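Sensor histidine kinase (PDB 3VA9) probably acts as a membrane-bound sensor kinase that phosphorylates a histidine with ATP, this chain being its helical sensor domain. Local coordinates at residues A[22-27]-A[65-70]; A[96-101]-A[107-112]; A[85-90]-A[119-124]; A[39-42]-A[46-49]; A[32-37]-A[54-59]. One frame throughout, in Å; residues are numbered along the deposited sequence.

How the contacts relate
All five contacts lie in the helical bundle of the sensor domain. Contacts 1, 4 and 5 join the same two helices, 18-44 and 47-70. Contact 4 sits at the surface, beside their connecting turn. Contacts 5 and 1 are buried and lie further along the pair. Contact 5 is held by alanines, contact 1 by branched aliphatic side chains, and contact 4 by aromatic rings against backbone. Contacts 2 and 3 are partly buried and share helix 75-101. Contact 2 packs it on helix 106-116, contact 3 on helix 121-142, where an arginine lies over leucines. A salt bridge of D65 with R85 ties contact 1 to contact 3, and L42 ties contact 4 to contact 2.

Contact 1. Residues A[22-27]-A[65-70]; sequences LAISAI and DGLRAV
L67 reaches from helix 47-70 to A23, I24 and I27 on helix 18-44. It has by far the largest buried surface here. Its CG is anti to the backbone N (chi1 171°), and the two methyls part to meet different residues. L67 CD1 lies 4.0 Å from A23 CB, and it also touches I24 CG1 more loosely at 4.2 Å. L67 CD2 goes the other way along helix 18-44 and presses on I27 CD1 at 3.4 Å. That pair is tighter than ordinary van der Waals contact. The I27 side chain crosses L67 at about a right angle, with I27 CD1 also 4.1 Å from L67 CB. A23 offers only its methyl, and this is where the backbones are nearest, with the CA atoms of A23 and L67 6.2 Å apart. The local helix axes are 10.0 Å apart and run antiparallel at 157°, as neighbours in a four-helix bundle can. I24 and I27 also touch L129 of helix 121-142, and L67 touches I81 of helix 75-101, so the layer belongs to the bundle core. No hydrogen bond joins the two segments, so they are held together by shape and by the burial of aliphatic carbon.

Contact 2. Residues A[96-101]-A[107-112]; sequences GRVVEL and REALDI
R97 comes first along the segment and meets I112 with the aliphatic base of its chain. R97 CG lies 4.1 Å from I112 CG2, and the two side chains cross at a slant. The arginine chain bends at chi2 and chi3, and the methylene CG makes the contact. V98 is the next to touch, and it is buried. Its CG1 is anti to the backbone N (chi1 173°) and sits 3.9 Å from A109 O. Its other methyl, CG2, is 3.8 Å from I112 CG2. The V98 and I112 side chains slide past each other in opposite directions. V98 and A109 also mark the closest backbone approach, with CA atoms 5.1 Å apart. This is the packing of an antiparallel helical hairpin, in which helix 106-116 turns back along helix 75-101. The local axes are 8.5 Å apart and meet at 168°. L42 of helix 18-44 touches both V98 and A109, so the hairpin also packs on helix 18-44. V99 points away from helix 106-116 and touches R50 and Y53 of helix 47-70. L101 ends the walk and has the most surface covered. Its CB packs on A109 CB at 4.0 Å. Its CD1 reaches I112 CG1 at 3.6 Å, with the two side chains at about a right angle. Its CD2 lies 3.7 Å from E108 OE1, a methyl beside a carboxylate oxygen. L101 O is hydrogen-bonded to NE of R105, in the turn between the helices.

Contact 3. Residues A[85-90]-A[119-124]; sequences RLLTDM and DRLTER
The guanidinium of R124 lies flat over two leucine methyls, L87 CD2 and L121 CD2, both on the same face. L121 CD2 is 3.7 Å above the plane, offset toward the rim. L87 CD2 comes from helix 75-101 and lies 3.8 Å from R124 NE. At the edge, D119 O takes a hydrogen bond from R124 NH1 at 3.1 Å. The N-H points almost straight at the oxygen (164°) and meets it on a lone pair, in the carbonyl plane. This bond helps to hold the guanidinium flat over the leucines. The chain bends at chi3 (72°), which turns R124 back toward D119. Here helix 121-142 begins and packs on helix 75-101 within the four-helix bundle. R120 is the N-cap, and its O accepts from R124 N. L87 also sets CD1 3.7 Å from R124 O, so one leucine touches both the backbone and the guanidinium of R124. Its CD2 is 3.9 Å from L121 CD2. An alanine in place of L87 would probably open a gap under the guanidinium and leave L121 without this methyl partner. L121 CD1 turns to the other side and packs 3.7 Å from M90 CB. L121 also touches R91 and Q94 of helix 75-101.

Contact 4. Residues A[39-42]-A[46-49]; sequences RGFL and IETY
F41 and Y49 meet across the tight turn of the antiparallel hairpin formed by helices 18-44 and 47-70. F41 CB lies 3.9 Å from Y49 CB. The F41 ring then runs out beside the start of helix 47-70. Its CD1 has I46 O at the ring edge, near the plane, at 3.7 Å. Further out, CE1 is 4.0 Å from E47 OE1, and the ring and carboxylate planes are 80° apart. That carboxylate has its salt bridge with R50, through OE2. Y49 packs on the backbone of helix 18-44. Its CB is 3.5 Å from F41 N. CG anti to its own carbonyl carbon (chi1 -69°) carries the ring over G40, where Y49 CG is 3.8 Å from G40 C. Glycine suits this spot, since a CB at G40 would sit 2.6 Å from Y49 CD1, a clash. Replacing Y49 by a serine is likely to leave the backbone at G40 without its aromatic cover and open a gap between the helices. T44 OG1, in the turn, is hydrogen-bonded to both G40 O and I46 N. G40 O also lies over one face of the tyrosine ring, offset toward the rim, 3.9 Å from Y49 CD2.

Contact 5. Residues A[32-37]-A[54-59]; sequences LEAETS and IRARDA
Helices 18-44 and 47-70 of the four-helix bundle come close together where A34 meets A56. With alanine on both sides, the CA atoms of A34 and A56 approach to 5.1 Å. The A56 methyl is central, and its bond from CA points toward helix 18-44. A56 CB touches A34 N at 3.5 Å, so the methyl sits against backbone as much as against side chain. A56 CB is also 3.9 Å from A34 CB. Next to it, E33 adds its aliphatic base, with E33 CB 3.8 Å from A56 CB. E33 CG is anti to the backbone N (chi1 -169°) and also lies beside the A56 methyl. A bend at chi2 then leads the carboxylate away from the contact. A34 is also covered by M92 and L95 of helix 75-101 and by Y53 of helix 47-70, so this layer is part of the core. No hydrogen bond crosses between the two segments. The buried S37 hydroxyl is instead satisfied within its own helix. It donates to E33 O over 2.7 Å from S37 OG, tilted 23° from the carbonyl plane. E33 O also accepts from S37 N, and the two donors reach it from opposite faces of that plane.

Contact 1. Residues A[22-27]-A[65-70]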
# COMPACT_ATOMS: atom_id res chain seq x y z
N LEU A 22 2.06 -3.60 14.79
CA LEU A 22 2.68 -4.60 13.92
C LEU A 22 1.96 -4.61 12.59
O LEU A 22 2.58 -4.53 11.53
CB LEU A 22 2.58 -5.99 14.56
CG LEU A 22 3.47 -6.27 15.77
CD1 LEU A 22 3.17 -7.64 16.36
CD2 LEU A 22 4.94 -6.15 15.38
N ALA A 23 0.63 -4.70 12.66
CA ALA A 23 -0.21 -4.76 11.47
C ALA A 23 -0.04 -3.54 10.57
O ALA A 23 -0.08 -3.65 9.35
CB ALA A 23 -1.68 -4.93 11.87
N ILE A 24 0.16 -2.37 11.18
CA ILE A 24 0.33 -1.12 10.45
C ILE A 24 1.66 -1.09 9.70
O ILE A 24 1.76 -0.60 8.58
CB ILE A 24 0.25 0.09 11.39
CG1 ILE A 24 -1.19 0.29 11.88
CG2 ILE A 24 0.75 1.35 10.71
CD1 ILE A 24 -1.33 1.35 12.94
N SER A 25 2.70 -1.63 10.34
CA SER A 25 4.03 -1.69 9.76
C SER A 25 4.07 -2.71 8.63
O SER A 25 4.78 -2.54 7.64
CB SER A 25 5.05 -2.05 10.84
OG SER A 25 6.16 -2.73 10.28
N ALA A 26 3.31 -3.79 8.78
CA ALA A 26 3.21 -4.81 7.76
C ALA A 26 2.49 -4.29 6.51
O ALA A 26 2.71 -4.79 5.40
CB ALA A 26 2.52 -6.05 8.32
N ILE A 27 1.64 -3.29 6.69
CA ILE A 27 0.94 -2.68 5.56
C ILE A 27 1.86 -1.76 4.75
O ILE A 27 1.87 -1.80 3.52
CB ILE A 27 -0.32 -1.92 6.03
CG1 ILE A 27 -1.41 -2.93 6.40
CG2 ILE A 27 -0.82 -0.98 4.94
CD1 ILE A 27 -2.57 -2.33 7.12
N ASP A 65 -7.73 -5.95 5.46
CA ASP A 65 -8.97 -6.60 5.95
C ASP A 65 -8.85 -6.93 7.44
O ASP A 65 -9.79 -6.76 8.21
CB ASP A 65 -9.26 -7.89 5.18
CG ASP A 65 -9.55 -7.68 3.71
OD1 ASP A 65 -9.91 -6.55 3.30
OD2 ASP A 65 -9.43 -8.68 2.95
N GLY A 66 -7.68 -7.43 7.83
CA GLY A 66 -7.42 -7.84 9.20
C GLY A 66 -7.19 -6.70 10.18
O GLY A 66 -7.60 -6.77 11.33
N LEU A 67 -6.50 -5.66 9.73
CA LEU A 67 -6.30 -4.48 10.55
C LEU A 67 -7.66 -3.91 10.88
O LEU A 67 -7.93 -3.49 12.01
CB LEU A 67 -5.48 -3.44 9.80
CG LEU A 67 -5.36 -2.06 10.44
CD1 LEU A 67 -4.56 -2.13 11.74
CD2 LEU A 67 -4.72 -1.08 9.47
N ARG A 68 -8.54 -3.92 9.88
CA ARG A 68 -9.89 -3.40 10.04
C ARG A 68 -10.66 -4.18 11.09
O ARG A 68 -11.54 -3.65 11.76
CB ARG A 68 -10.63 -3.43 8.70
CG ARG A 68 -12.09 -3.00 8.82
CD ARG A 68 -12.81 -3.06 7.48
NE ARG A 68 -14.18 -2.58 7.59
CZ ARG A 68 -14.55 -1.31 7.48
NH1 ARG A 68 -13.64 -0.38 7.25
NH2 ARG A 68 -15.83 -0.97 7.60
N ALA A 69 -10.31 -5.46 11.24
CA ALA A 69 -10.95 -6.31 12.23
C ALA A 69 -10.44 -6.01 13.64
O ALA A 69 -11.15 -6.20 14.62
CB ALA A 69 -10.74 -7.78 11.89
N VAL A 70 -9.20 -5.53 13.74
CA VAL A 70 -8.61 -5.16 15.02
C VAL A 70 -9.19 -3.84 15.51
O VAL A 70 -9.34 -3.62 16.72
CB VAL A 70 -7.08 -5.02 14.91
CG1 VAL A 70 -6.48 -4.52 16.23
CG2 VAL A 70 -6.45 -6.34 14.51

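Contact 2. Residues A[96-101]-A[107-112]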
# COMPACT_ATOMS: atom_id res chain seq x y z
N GLY A 96 -0.80 -1.44 -10.96
CA GLY A 96 -1.38 -2.51 -11.77
C GLY A 96 -1.46 -2.13 -13.23
O GLY A 96 -1.31 -2.98 -14.11
N ARG A 97 -1.69 -0.85 -13.51
CA ARG A 97 -1.76 -0.38 -14.89
C ARG A 97 -0.36 -0.40 -15.52
O ARG A 97 -0.20 -0.79 -16.68
CB ARG A 97 -2.36 1.04 -14.94
CG ARG A 97 -2.42 1.69 -16.32
CD ARG A 97 -3.20 0.84 -17.34
NE ARG A 97 -4.35 0.16 -16.75
CZ ARG A 97 -4.90 -0.94 -17.25
NH1 ARG A 97 -4.41 -1.48 -18.36
NH2 ARG A 97 -5.94 -1.51 -16.65
N VAL A 98 0.64 0.02 -14.75
CA VAL A 98 2.02 0.00 -15.19
C VAL A 98 2.50 -1.43 -15.44
O VAL A 98 3.18 -1.71 -16.42
CB VAL A 98 2.94 0.62 -14.14
CG1 VAL A 98 4.39 0.43 -14.55
CG2 VAL A 98 2.60 2.10 -13.92
N VAL A 99 2.14 -2.33 -14.52
CA VAL A 99 2.46 -3.75 -14.63
C VAL A 99 1.78 -4.35 -15.87
O VAL A 99 2.36 -5.21 -16.55
CB VAL A 99 2.00 -4.51 -13.35
CG1 VAL A 99 1.83 -5.99 -13.61
CG2 VAL A 99 2.99 -4.28 -12.22
N GLU A 100 0.58 -3.88 -16.16
CA GLU A 100 -0.18 -4.34 -17.33
C GLU A 100 0.48 -3.93 -18.64
O GLU A 100 0.62 -4.74 -19.55
CB GLU A 100 -1.62 -3.84 -17.28
CG GLU A 100 -2.54 -4.73 -16.46
CD GLU A 100 -2.69 -6.12 -17.06
OE1 GLU A 100 -2.71 -6.23 -18.31
OE2 GLU A 100 -2.80 -7.09 -16.29
N LEU A 101 0.88 -2.66 -18.73
CA LEU A 101 1.63 -2.20 -19.89
C LEU A 101 2.96 -2.96 -19.98
O LEU A 101 3.32 -3.46 -21.04
CB LEU A 101 1.85 -0.68 -19.83
CG LEU A 101 0.58 0.14 -20.08
CD1 LEU A 101 0.77 1.60 -19.68
CD2 LEU A 101 0.11 0.02 -21.53
N ARG A 107 8.10 2.31 -23.02
CA ARG A 107 7.85 3.75 -23.12
C ARG A 107 6.47 4.12 -22.58
O ARG A 107 6.31 5.13 -21.89
CB ARG A 107 8.00 4.24 -24.57
CG ARG A 107 7.57 5.69 -24.80
CD ARG A 107 7.57 6.09 -26.28
NE ARG A 107 6.82 5.15 -27.12
CZ ARG A 107 5.50 5.16 -27.28
NH1 ARG A 107 4.75 6.06 -26.66
NH2 ARG A 107 4.92 4.26 -28.07
N GLU A 108 5.47 3.30 -22.89
CA GLU A 108 4.14 3.51 -22.36
C GLU A 108 4.11 3.33 -20.85
O GLU A 108 3.53 4.14 -20.14
CB GLU A 108 3.15 2.54 -23.00
CG GLU A 108 2.90 2.81 -24.47
CD GLU A 108 2.00 1.76 -25.08
OE1 GLU A 108 0.82 1.70 -24.70
OE2 GLU A 108 2.49 0.99 -25.93
N ALA A 109 4.74 2.25 -20.38
CA ALA A 109 4.78 1.93 -18.96
C ALA A 109 5.46 3.05 -18.16
O ALA A 109 5.03 3.36 -17.05
CB ALA A 109 5.49 0.62 -18.74
N LEU A 110 6.50 3.63 -18.74
CA LEU A 110 7.27 4.69 -18.09
C LEU A 110 6.49 6.00 -18.07
O LEU A 110 6.53 6.74 -17.08
CB LEU A 110 8.60 4.91 -18.81
CG LEU A 110 9.77 3.97 -18.51
CD1 LEU A 110 10.99 4.35 -19.36
CD2 LEU A 110 10.13 4.01 -17.03
N ASP A 111 5.81 6.28 -19.18
CA ASP A 111 4.98 7.48 -19.29
C ASP A 111 3.94 7.46 -18.18
O ASP A 111 3.72 8.46 -17.51
CB ASP A 111 4.31 7.54 -20.67
CG ASP A 111 3.18 8.56 -20.75
OD1 ASP A 111 3.32 9.65 -20.17
OD2 ASP A 111 2.15 8.27 -21.40
N ILE A 112 3.32 6.30 -17.99
CA ILE A 112 2.29 6.14 -16.98
C ILE A 112 2.84 6.17 -15.56
O ILE A 112 2.28 6.83 -14.70
CB ILE A 112 1.49 4.85 -17.22
CG1 ILE A 112 0.70 4.97 -18.52
CG2 ILE A 112 0.58 4.54 -16.03
CD1 ILE A 112 -0.04 6.31 -18.66

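Contact 3. Residues A[85-90]-A[119-124]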
# COMPACT_ATOMS: atom_id res chain seq x y z
N ARG A 85 -7.26 2.97 3.05
CA ARG A 85 -7.71 2.02 2.04
C ARG A 85 -8.05 2.67 0.71
O ARG A 85 -7.75 2.12 -0.35
CB ARG A 85 -8.92 1.25 2.54
CG ARG A 85 -9.38 0.19 1.58
CD ARG A 85 -9.10 -1.18 2.15
NE ARG A 85 -8.90 -2.20 1.13
CZ ARG A 85 -9.14 -3.49 1.32
NH1 ARG A 85 -9.60 -3.91 2.50
NH2 ARG A 85 -8.92 -4.36 0.35
N LEU A 86 -8.71 3.82 0.77
CA LEU A 86 -8.97 4.61 -0.43
C LEU A 86 -7.65 4.91 -1.13
O LEU A 86 -7.52 4.73 -2.35
CB LEU A 86 -9.68 5.93 -0.08
CG LEU A 86 -9.89 6.93 -1.23
CD1 LEU A 86 -10.72 6.29 -2.35
CD2 LEU A 86 -10.57 8.21 -0.75
N LEU A 87 -6.68 5.37 -0.35
CA LEU A 87 -5.37 5.76 -0.88
C LEU A 87 -4.63 4.55 -1.45
O LEU A 87 -4.04 4.63 -2.52
CB LEU A 87 -4.53 6.45 0.20
CG LEU A 87 -4.99 7.85 0.68
CD1 LEU A 87 -4.25 8.30 1.93
CD2 LEU A 87 -4.86 8.89 -0.43
N THR A 88 -4.67 3.42 -0.73
CA THR A 88 -3.97 2.22 -1.20
C THR A 88 -4.65 1.61 -2.43
O THR A 88 -3.98 1.08 -3.31
CB THR A 88 -3.74 1.16 -0.09
OG1 THR A 88 -5.00 0.70 0.42
CG2 THR A 88 -2.94 1.74 1.06
N ASP A 89 -5.98 1.70 -2.50
CA ASP A 89 -6.71 1.27 -3.71
C ASP A 89 -6.33 2.10 -4.95
O ASP A 89 -6.12 1.55 -6.04
CB ASP A 89 -8.23 1.30 -3.48
CG ASP A 89 -8.76 0.04 -2.77
OD1 ASP A 89 -7.96 -0.81 -2.31
OD2 ASP A 89 -10.00 -0.10 -2.67
N MET A 90 -6.25 3.42 -4.81
CA MET A 90 -5.82 4.26 -5.92
C MET A 90 -4.37 3.95 -6.32
O MET A 90 -4.05 3.92 -7.50
CB MET A 90 -5.97 5.74 -5.57
CG MET A 90 -7.39 6.16 -5.18
SD MET A 90 -7.46 7.86 -4.56
CE MET A 90 -6.81 8.73 -5.98
N ASP A 119 0.24 12.49 -8.24
CA ASP A 119 -0.78 12.29 -7.22
C ASP A 119 -0.17 12.12 -5.83
O ASP A 119 -0.87 12.26 -4.83
CB ASP A 119 -1.68 11.11 -7.58
CG ASP A 119 -2.40 11.31 -8.90
OD1 ASP A 119 -3.26 12.22 -8.97
OD2 ASP A 119 -2.10 10.58 -9.86
N ARG A 120 1.12 11.80 -5.78
CA ARG A 120 1.86 11.70 -4.52
C ARG A 120 1.22 10.69 -3.56
O ARG A 120 1.29 10.84 -2.34
CB ARG A 120 1.96 13.07 -3.84
CG ARG A 120 2.70 14.13 -4.66
CD ARG A 120 2.56 15.50 -4.01
NE ARG A 120 3.21 16.57 -4.77
CZ ARG A 120 3.13 17.86 -4.47
NH1 ARG A 120 2.42 18.26 -3.42
NH2 ARG A 120 3.75 18.77 -5.22
N LEU A 121 0.59 9.67 -4.13
CA LEU A 121 -0.11 8.67 -3.33
C LEU A 121 0.81 8.02 -2.30
O LEU A 121 0.38 7.67 -1.20
CB LEU A 121 -0.75 7.64 -4.24
CG LEU A 121 -2.01 8.20 -4.91
CD1 LEU A 121 -2.58 7.26 -5.99
CD2 LEU A 121 -3.03 8.52 -3.84
N THR A 122 2.08 7.87 -2.67
CA THR A 122 3.09 7.29 -1.78
C THR A 122 3.30 8.14 -0.52
O THR A 122 3.26 7.63 0.60
CB THR A 122 4.42 7.12 -2.52
OG1 THR A 122 4.26 6.15 -3.56
CG2 THR A 122 5.51 6.65 -1.57
N GLU A 123 3.53 9.43 -0.70
CA GLU A 123 3.65 10.35 0.43
C GLU A 123 2.37 10.33 1.25
O GLU A 123 2.40 10.28 2.48
CB GLU A 123 3.91 11.78 -0.06
CG GLU A 123 5.27 11.99 -0.73
CD GLU A 123 5.31 11.53 -2.18
OE1 GLU A 123 4.27 11.07 -2.70
OE2 GLU A 123 6.38 11.64 -2.80
N ARG A 124 1.23 10.36 0.56
CA ARG A 124 -0.07 10.45 1.22
C ARG A 124 -0.37 9.20 2.04
O ARG A 124 -0.92 9.28 3.14
CB ARG A 124 -1.18 10.75 0.21
CG ARG A 124 -1.15 12.17 -0.33
CD ARG A 124 -1.90 12.31 -1.64
NE ARG A 124 -3.34 12.22 -1.47
CZ ARG A 124 -4.20 12.17 -2.49
NH1 ARG A 124 -3.75 12.16 -3.74
NH2 ARG A 124 -5.51 12.10 -2.26

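Contact 4. Residues A[39-42]-A[46-49]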
# COMPACT_ATOMS: atom_id res chain seq x y z
N ARG A 39 8.50 -2.29 -10.26
CA ARG A 39 9.70 -1.70 -10.87
C ARG A 39 10.69 -2.75 -11.33
O ARG A 39 11.24 -2.64 -12.42
CB ARG A 39 10.37 -0.72 -9.91
CG ARG A 39 9.47 0.44 -9.60
CD ARG A 39 10.15 1.50 -8.77
NE ARG A 39 9.20 2.59 -8.56
CZ ARG A 39 9.42 3.66 -7.82
NH1 ARG A 39 10.58 3.81 -7.18
NH2 ARG A 39 8.47 4.58 -7.72
N GLY A 40 10.90 -3.77 -10.52
CA GLY A 40 11.77 -4.87 -10.90
C GLY A 40 11.30 -5.60 -12.16
O GLY A 40 12.11 -6.00 -12.99
N PHE A 41 9.98 -5.75 -12.29
CA PHE A 41 9.37 -6.40 -13.46
C PHE A 41 9.54 -5.57 -14.73
O PHE A 41 9.89 -6.11 -15.79
CB PHE A 41 7.87 -6.67 -13.21
CG PHE A 41 7.16 -7.33 -14.38
CD1 PHE A 41 7.62 -8.52 -14.92
CD2 PHE A 41 6.00 -6.76 -14.91
CE1 PHE A 41 6.96 -9.13 -15.98
CE2 PHE A 41 5.32 -7.37 -15.96
CZ PHE A 41 5.81 -8.56 -16.50
N LEU A 42 9.30 -4.27 -14.63
CA LEU A 42 9.54 -3.36 -15.76
C LEU A 42 10.99 -3.39 -16.21
O LEU A 42 11.28 -3.34 -17.40
CB LEU A 42 9.19 -1.93 -15.38
CG LEU A 42 7.75 -1.46 -15.41
CD1 LEU A 42 7.74 0.06 -15.27
CD2 LEU A 42 7.10 -1.89 -16.72
N ILE A 46 11.39 -10.30 -15.84
CA ILE A 46 11.41 -11.59 -15.17
C ILE A 46 10.14 -11.78 -14.33
O ILE A 46 9.88 -11.01 -13.39
CB ILE A 46 12.68 -11.77 -14.31
CG1 ILE A 46 13.92 -11.85 -15.22
CG2 ILE A 46 12.59 -13.03 -13.44
CD1 ILE A 46 15.25 -11.71 -14.48
N GLU A 47 9.35 -12.80 -14.68
CA GLU A 47 8.00 -12.98 -14.13
C GLU A 47 7.99 -13.11 -12.61
O GLU A 47 6.97 -12.84 -11.96
CB GLU A 47 7.32 -14.20 -14.76
CG GLU A 47 5.94 -14.52 -14.18
CD GLU A 47 4.90 -13.45 -14.49
OE1 GLU A 47 5.10 -12.67 -15.45
OE2 GLU A 47 3.87 -13.40 -13.78
N THR A 48 9.12 -13.53 -12.06
CA THR A 48 9.27 -13.64 -10.62
C THR A 48 8.98 -12.32 -9.91
O THR A 48 8.46 -12.30 -8.80
CB THR A 48 10.68 -14.14 -10.25
OG1 THR A 48 10.78 -15.53 -10.54
CG2 THR A 48 10.97 -13.92 -8.78
N TYR A 49 9.30 -11.21 -10.56
CA TYR A 49 9.05 -9.90 -9.96
C TYR A 49 7.56 -9.57 -10.03
O TYR A 49 7.00 -9.00 -9.10
CB TYR A 49 9.88 -8.80 -10.63
CG TYR A 49 11.37 -8.91 -10.36
CD1 TYR A 49 11.92 -8.37 -9.21
CD2 TYR A 49 12.21 -9.54 -11.26
CE1 TYR A 49 13.27 -8.46 -8.95
CE2 TYR A 49 13.57 -9.64 -11.01
CZ TYR A 49 14.09 -9.09 -9.86
OH TYR A 49 15.44 -9.19 -9.60

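Contact 5. Residues A[32-37]-A[54-59]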
# COMPACT_ATOMS: atom_id res chain seq x y z
N LEU A 32 5.35 -1.01 -0.19
CA LEU A 32 6.70 -0.86 -0.74
C LEU A 32 7.08 -2.05 -1.59
O LEU A 32 7.64 -1.90 -2.67
CB LEU A 32 7.73 -0.68 0.38
CG LEU A 32 7.62 0.66 1.09
CD1 LEU A 32 8.43 0.68 2.37
CD2 LEU A 32 8.06 1.75 0.13
N GLU A 33 6.75 -3.24 -1.10
CA GLU A 33 7.04 -4.47 -1.83
C GLU A 33 6.31 -4.54 -3.18
O GLU A 33 6.86 -5.04 -4.15
CB GLU A 33 6.73 -5.69 -0.95
CG GLU A 33 7.24 -7.00 -1.52
CD GLU A 33 8.74 -7.00 -1.75
OE1 GLU A 33 9.49 -6.70 -0.79
OE2 GLU A 33 9.18 -7.29 -2.88
N ALA A 34 5.07 -4.04 -3.24
CA ALA A 34 4.33 -4.01 -4.50
C ALA A 34 4.99 -3.06 -5.50
O ALA A 34 5.15 -3.38 -6.68
CB ALA A 34 2.87 -3.59 -4.26
N GLU A 35 5.37 -1.89 -5.01
CA GLU A 35 6.05 -0.91 -5.84
C GLU A 35 7.41 -1.41 -6.34
O GLU A 35 7.69 -1.40 -7.53
CB GLU A 35 6.23 0.40 -5.07
CG GLU A 35 6.79 1.52 -5.92
CD GLU A 35 7.13 2.73 -5.09
OE1 GLU A 35 6.25 3.60 -4.95
OE2 GLU A 35 8.27 2.81 -4.58
N THR A 36 8.26 -1.86 -5.41
CA THR A 36 9.58 -2.32 -5.81
C THR A 36 9.49 -3.53 -6.76
O THR A 36 10.29 -3.65 -7.69
CB THR A 36 10.47 -2.64 -4.58
OG1 THR A 36 11.84 -2.57 -4.97
CG2 THR A 36 10.17 -4.03 -4.02
N SER A 37 8.51 -4.40 -6.55
CA SER A 37 8.37 -5.58 -7.41
C SER A 37 7.93 -5.18 -8.81
O SER A 37 8.43 -5.71 -9.80
CB SER A 37 7.39 -6.58 -6.80
OG SER A 37 7.92 -7.10 -5.61
N ILE A 54 2.16 -9.35 -7.33
CA ILE A 54 0.89 -10.01 -7.04
C ILE A 54 0.79 -10.43 -5.57
O ILE A 54 -0.22 -10.19 -4.91
CB ILE A 54 0.65 -11.23 -7.96
CG1 ILE A 54 0.33 -10.77 -9.38
CG2 ILE A 54 -0.48 -12.13 -7.43
CD1 ILE A 54 0.46 -11.86 -10.40
N ARG A 55 1.86 -11.04 -5.06
CA ARG A 55 1.90 -11.46 -3.66
C ARG A 55 1.75 -10.27 -2.70
O ARG A 55 0.95 -10.33 -1.75
CB ARG A 55 3.19 -12.22 -3.35
CG ARG A 55 3.24 -12.76 -1.93
CD ARG A 55 4.57 -13.41 -1.58
NE ARG A 55 4.49 -14.04 -0.26
CZ ARG A 55 5.52 -14.54 0.41
NH1 ARG A 55 6.74 -14.49 -0.09
NH2 ARG A 55 5.32 -15.09 1.60
N ALA A 56 2.50 -9.21 -2.94
CA ALA A 56 2.41 -8.02 -2.10
C ALA A 56 1.02 -7.38 -2.19
O ALA A 56 0.44 -6.98 -1.18
CB ALA A 56 3.50 -7.02 -2.47
N ARG A 57 0.47 -7.31 -3.39
CA ARG A 57 -0.89 -6.80 -3.57
C ARG A 57 -1.93 -7.64 -2.82
O ARG A 57 -2.82 -7.11 -2.16
CB ARG A 57 -1.25 -6.75 -5.06
CG ARG A 57 -2.61 -6.15 -5.35
CD ARG A 57 -3.11 -6.60 -6.70
NE ARG A 57 -3.35 -8.04 -6.72
CZ ARG A 57 -3.48 -8.77 -7.82
NH1 ARG A 57 -3.39 -8.19 -9.01
NH2 ARG A 57 -3.70 -10.08 -7.73
N ASP A 58 -1.81 -8.96 -2.91
CA ASP A 58 -2.72 -9.85 -2.20
C ASP A 58 -2.54 -9.73 -0.68
O ASP A 58 -3.51 -9.69 0.08
CB ASP A 58 -2.52 -11.30 -2.64
CG ASP A 58 -2.98 -11.56 -4.07
OD1 ASP A 58 -3.75 -10.74 -4.60
OD2 ASP A 58 -2.58 -12.58 -4.66
N ALA A 59 -1.28 -9.64 -0.24
CA ALA A 59 -0.97 -9.54 1.18
C ALA A 59 -1.47 -8.21 1.76
O ALA A 59 -1.98 -8.16 2.88
CB ALA A 59 0.54 -9.71 1.41